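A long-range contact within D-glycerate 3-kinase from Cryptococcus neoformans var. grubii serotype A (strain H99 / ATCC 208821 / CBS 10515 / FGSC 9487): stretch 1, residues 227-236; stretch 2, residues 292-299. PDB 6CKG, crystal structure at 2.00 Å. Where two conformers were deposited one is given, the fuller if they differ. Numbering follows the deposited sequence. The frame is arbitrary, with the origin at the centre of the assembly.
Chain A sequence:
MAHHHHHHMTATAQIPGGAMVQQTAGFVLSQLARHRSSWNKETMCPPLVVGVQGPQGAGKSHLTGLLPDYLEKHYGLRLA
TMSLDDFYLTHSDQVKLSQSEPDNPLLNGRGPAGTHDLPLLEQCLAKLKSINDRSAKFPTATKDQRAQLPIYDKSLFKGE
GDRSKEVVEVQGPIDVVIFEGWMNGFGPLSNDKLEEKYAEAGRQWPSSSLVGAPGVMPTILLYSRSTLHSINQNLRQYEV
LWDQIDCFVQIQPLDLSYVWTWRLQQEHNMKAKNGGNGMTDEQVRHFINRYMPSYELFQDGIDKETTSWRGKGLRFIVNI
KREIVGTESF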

# COMPACT_ATOMS: atom_id res chain seq x y z
N THR A 227 16.48 9.83 -11.57
CA THR A 227 15.22 9.94 -10.85
C THR A 227 14.74 8.56 -10.38
O THR A 227 14.32 8.39 -9.23
CB THR A 227 14.15 10.60 -11.72
OG1 THR A 227 14.37 12.01 -11.78
CG2 THR A 227 12.72 10.36 -11.14
N LEU A 228 14.82 7.56 -11.26
CA LEU A 228 14.34 6.23 -10.90
C LEU A 228 15.23 5.58 -9.84
O LEU A 228 14.73 4.91 -8.94
CB LEU A 228 14.24 5.34 -12.14
CG LEU A 228 13.29 5.83 -13.24
CD1 LEU A 228 13.44 5.00 -14.51
CD2 LEU A 228 11.84 5.81 -12.75
N HIS A 229 16.55 5.78 -9.93
CA HIS A 229 17.45 5.23 -8.92
C HIS A 229 17.15 5.80 -7.54
O HIS A 229 17.26 5.08 -6.54
CB HIS A 229 18.90 5.52 -9.31
CG HIS A 229 19.49 4.54 -10.29
ND1 HIS A 229 19.60 3.19 -10.03
CD2 HIS A 229 20.06 4.73 -11.51
CE1 HIS A 229 20.18 2.58 -11.06
NE2 HIS A 229 20.47 3.50 -11.97
N SER A 230 16.81 7.10 -7.47
CA SER A 230 16.46 7.72 -6.19
C SER A 230 15.25 7.06 -5.54
O SER A 230 15.26 6.75 -4.35
CB SER A 230 16.21 9.22 -6.38
OG SER A 230 17.36 9.87 -6.89
N ILE A 231 14.19 6.84 -6.32
CA ILE A 231 13.02 6.16 -5.75
C ILE A 231 13.40 4.75 -5.29
O ILE A 231 12.98 4.30 -4.22
CB ILE A 231 11.87 6.13 -6.78
CG1 ILE A 231 11.54 7.54 -7.25
CG2 ILE A 231 10.64 5.42 -6.17
CD1 ILE A 231 11.15 8.50 -6.12
N ASN A 232 14.20 4.05 -6.10
CA ASN A 232 14.69 2.72 -5.74
C ASN A 232 15.43 2.74 -4.41
O ASN A 232 15.20 1.89 -3.54
CB ASN A 232 15.61 2.20 -6.86
CG ASN A 232 16.01 0.73 -6.69
OD1 ASN A 232 15.17 -0.11 -6.39
ND2 ASN A 232 17.29 0.42 -6.88
N GLN A 233 16.36 3.68 -4.25
CA GLN A 233 17.12 3.80 -3.01
C GLN A 233 16.21 4.14 -1.84
O GLN A 233 16.41 3.65 -0.72
CB GLN A 233 18.19 4.87 -3.17
CG GLN A 233 19.31 4.76 -2.15
CD GLN A 233 20.18 3.56 -2.42
OE1 GLN A 233 20.37 3.17 -3.57
NE2 GLN A 233 20.71 2.95 -1.36
N ASN A 234 15.22 5.01 -2.08
CA ASN A 234 14.22 5.29 -1.06
C ASN A 234 13.48 4.02 -0.65
O ASN A 234 13.23 3.80 0.54
CB ASN A 234 13.22 6.32 -1.58
CG ASN A 234 13.83 7.70 -1.72
OD1 ASN A 234 14.98 7.92 -1.37
ND2 ASN A 234 13.05 8.63 -2.25
N LEU A 235 13.16 3.15 -1.61
CA LEU A 235 12.37 1.95 -1.32
C LEU A 235 13.14 0.96 -0.45
O LEU A 235 12.53 0.21 0.32
CB LEU A 235 11.93 1.29 -2.62
CG LEU A 235 10.99 0.10 -2.49
CD1 LEU A 235 9.67 0.49 -1.76
CD2 LEU A 235 10.70 -0.45 -3.88
N ARG A 236 14.47 0.94 -0.56
CA ARG A 236 15.27 0.08 0.31
C ARG A 236 15.02 0.38 1.79
O ARG A 236 15.15 -0.53 2.63
CB ARG A 236 16.76 0.23 -0.04
CG ARG A 236 17.09 -0.34 -1.42
CD ARG A 236 18.48 0.06 -1.95
NE ARG A 236 18.80 -0.59 -3.23
CZ ARG A 236 19.74 -0.16 -4.08
NH1 ARG A 236 20.44 0.93 -3.81
NH2 ARG A 236 19.98 -0.81 -5.22
N MET A 292 2.88 4.86 -11.97
CA MET A 292 3.14 3.71 -12.85
C MET A 292 4.60 3.24 -12.88
O MET A 292 4.81 2.03 -12.97
CB MET A 292 2.66 4.03 -14.27
CG MET A 292 1.29 3.50 -14.60
SD MET A 292 1.16 1.70 -14.46
CE MET A 292 -0.15 1.61 -13.26
N PRO A 293 5.62 4.11 -12.84
CA PRO A 293 7.00 3.58 -12.82
C PRO A 293 7.25 2.68 -11.62
O PRO A 293 8.03 1.72 -11.73
CB PRO A 293 7.88 4.83 -12.77
CG PRO A 293 7.01 5.96 -13.13
CD PRO A 293 5.61 5.59 -12.82
N SER A 294 6.60 2.95 -10.49
CA SER A 294 6.79 2.10 -9.32
C SER A 294 6.17 0.72 -9.53
O SER A 294 6.74 -0.28 -9.10
CB SER A 294 6.21 2.77 -8.07
OG SER A 294 7.08 3.79 -7.59
N TYR A 295 4.97 0.67 -10.13
CA TYR A 295 4.38 -0.61 -10.50
C TYR A 295 5.29 -1.37 -11.45
O TYR A 295 5.53 -2.57 -11.28
CB TYR A 295 3.01 -0.41 -11.16
CG TYR A 295 1.89 0.05 -10.23
CD1 TYR A 295 1.19 -0.86 -9.45
CD2 TYR A 295 1.52 1.38 -10.17
CE1 TYR A 295 0.15 -0.45 -8.61
CE2 TYR A 295 0.48 1.80 -9.33
CZ TYR A 295 -0.19 0.89 -8.56
OH TYR A 295 -1.21 1.32 -7.74
N GLU A 296 5.81 -0.68 -12.48
CA GLU A 296 6.63 -1.34 -13.49
C GLU A 296 7.91 -1.92 -12.89
O GLU A 296 8.30 -3.05 -13.22
CB GLU A 296 6.97 -0.35 -14.61
CG GLU A 296 5.76 0.11 -15.42
CD GLU A 296 6.09 1.19 -16.43
OE1 GLU A 296 7.28 1.40 -16.72
OE2 GLU A 296 5.15 1.81 -16.97
N LEU A 297 8.57 -1.17 -12.01
CA LEU A 297 9.89 -1.56 -11.50
C LEU A 297 9.85 -2.46 -10.27
O LEU A 297 10.72 -3.32 -10.12
CB LEU A 297 10.70 -0.31 -11.15
CG LEU A 297 11.14 0.57 -12.32
CD1 LEU A 297 11.92 1.73 -11.77
CD2 LEU A 297 11.99 -0.24 -13.29
N PHE A 298 8.91 -2.24 -9.35
CA PHE A 298 9.03 -2.75 -7.99
C PHE A 298 7.94 -3.73 -7.58
O PHE A 298 8.05 -4.34 -6.51
CB PHE A 298 9.03 -1.60 -6.98
CG PHE A 298 10.00 -0.50 -7.29
CD1 PHE A 298 11.32 -0.77 -7.60
CD2 PHE A 298 9.57 0.82 -7.27
CE1 PHE A 298 12.21 0.27 -7.88
CE2 PHE A 298 10.43 1.84 -7.54
CZ PHE A 298 11.76 1.56 -7.86
N GLN A 299 6.87 -3.85 -8.35
CA GLN A 299 5.74 -4.66 -7.93
C GLN A 299 6.12 -6.13 -7.77
O GLN A 299 5.52 -6.84 -6.96
CB GLN A 299 4.61 -4.51 -8.94
CG GLN A 299 3.28 -5.11 -8.55
CD GLN A 299 2.23 -4.81 -9.59
OE1 GLN A 299 1.09 -4.47 -9.25
NE2 GLN A 299 2.60 -4.92 -10.86

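The centre of this contact is the ring of Phe298, which reaches from its helix toward the helix of residues 227-236 and has more of its surface covered by the opposing stretch than any other residue here. Its CA-to-CB bond points toward the other helix, and chi1 is in the m well at -50°. The two helix axes come no nearer than 11.3 Å and cross at -68°, so the backbones stay well apart and side chains must fill the space. A large, flat, apolar ring suits that task: the CA atoms of Asn232 and Phe298 are 8.2 Å apart, yet the ring touches three residues of the first helix.

Leu235 covers one face of this ring. Its CD2 methyl lies 3.8 Å from the centroid of the Phe298 ring and only 25° off the ring normal, an arrangement that qualifies as a CH-pi interaction, in which weakly polarised C-H bonds meet the electron-rich face of an aromatic ring. The closest atoms are Leu235 CD2 and Phe298 CG, at 3.5 Å. The t,p rotamer of Leu235 (chi1 -174°, chi2 59°) places the methyl there, and the branched end of leucine offers a compact group that can sit over the ring. One turn earlier, Ile231 approaches the same ring obliquely, with its CG2 3.8 Å from Phe298 CE2. Although the CA-to-CB bond of Ile231 points toward the second helix, the end of its side chain leads away. Beta-branching resolves this: the CG2 methyl, attached directly to CB, makes the contact while CG1 and CD1 extend elsewhere.

A further turn back, Leu228 extends the apolar surface. Its CD2 methyl lies 4.1 Å from Pro293 CB and 4.2 Å from Leu297 CD1, so one methyl meets two residues that are a turn apart on the second helix. These are ordinary van der Waals contacts, looser than the packing on Phe298. Proline offers a compact hydrocarbon ring here, and the CA atoms of Leu228 and Pro293 are 8.0 Å apart. Proline also lacks an amide hydrogen, and the helix is kinked where the nitrogens of Pro293 and Ser294 have no bond to the preceding turn. Regular bonding then resumes, with Leu297 N donating to Pro293 O at 3.0 Å and Phe298 N to Ser294 O at 2.9 Å.

Polar atoms enter at the margins, but no hydrogen bond joins the two stretches. The hydroxyl of Ser294 meets a methyl, with Ser294 OG 4.2 Å from Ile231 CG2; the side chain is small, its CA-to-CB bond is directed sideways, and it fits beside the isoleucine. The CA-to-CB bond of Asn232 also points sideways, and its OD1 lies 3.3 Å from Phe298 CE1, oblique to the ring. Aromatic C-H groups carry a slight positive charge, so a carbonyl oxygen is a tolerable neighbour. Both OD1 and ND2 of this buried amide are hydrogen-bonded elsewhere in the structure, which allows asparagine to lie against the phenylalanine without leaving its polar atoms unsatisfied.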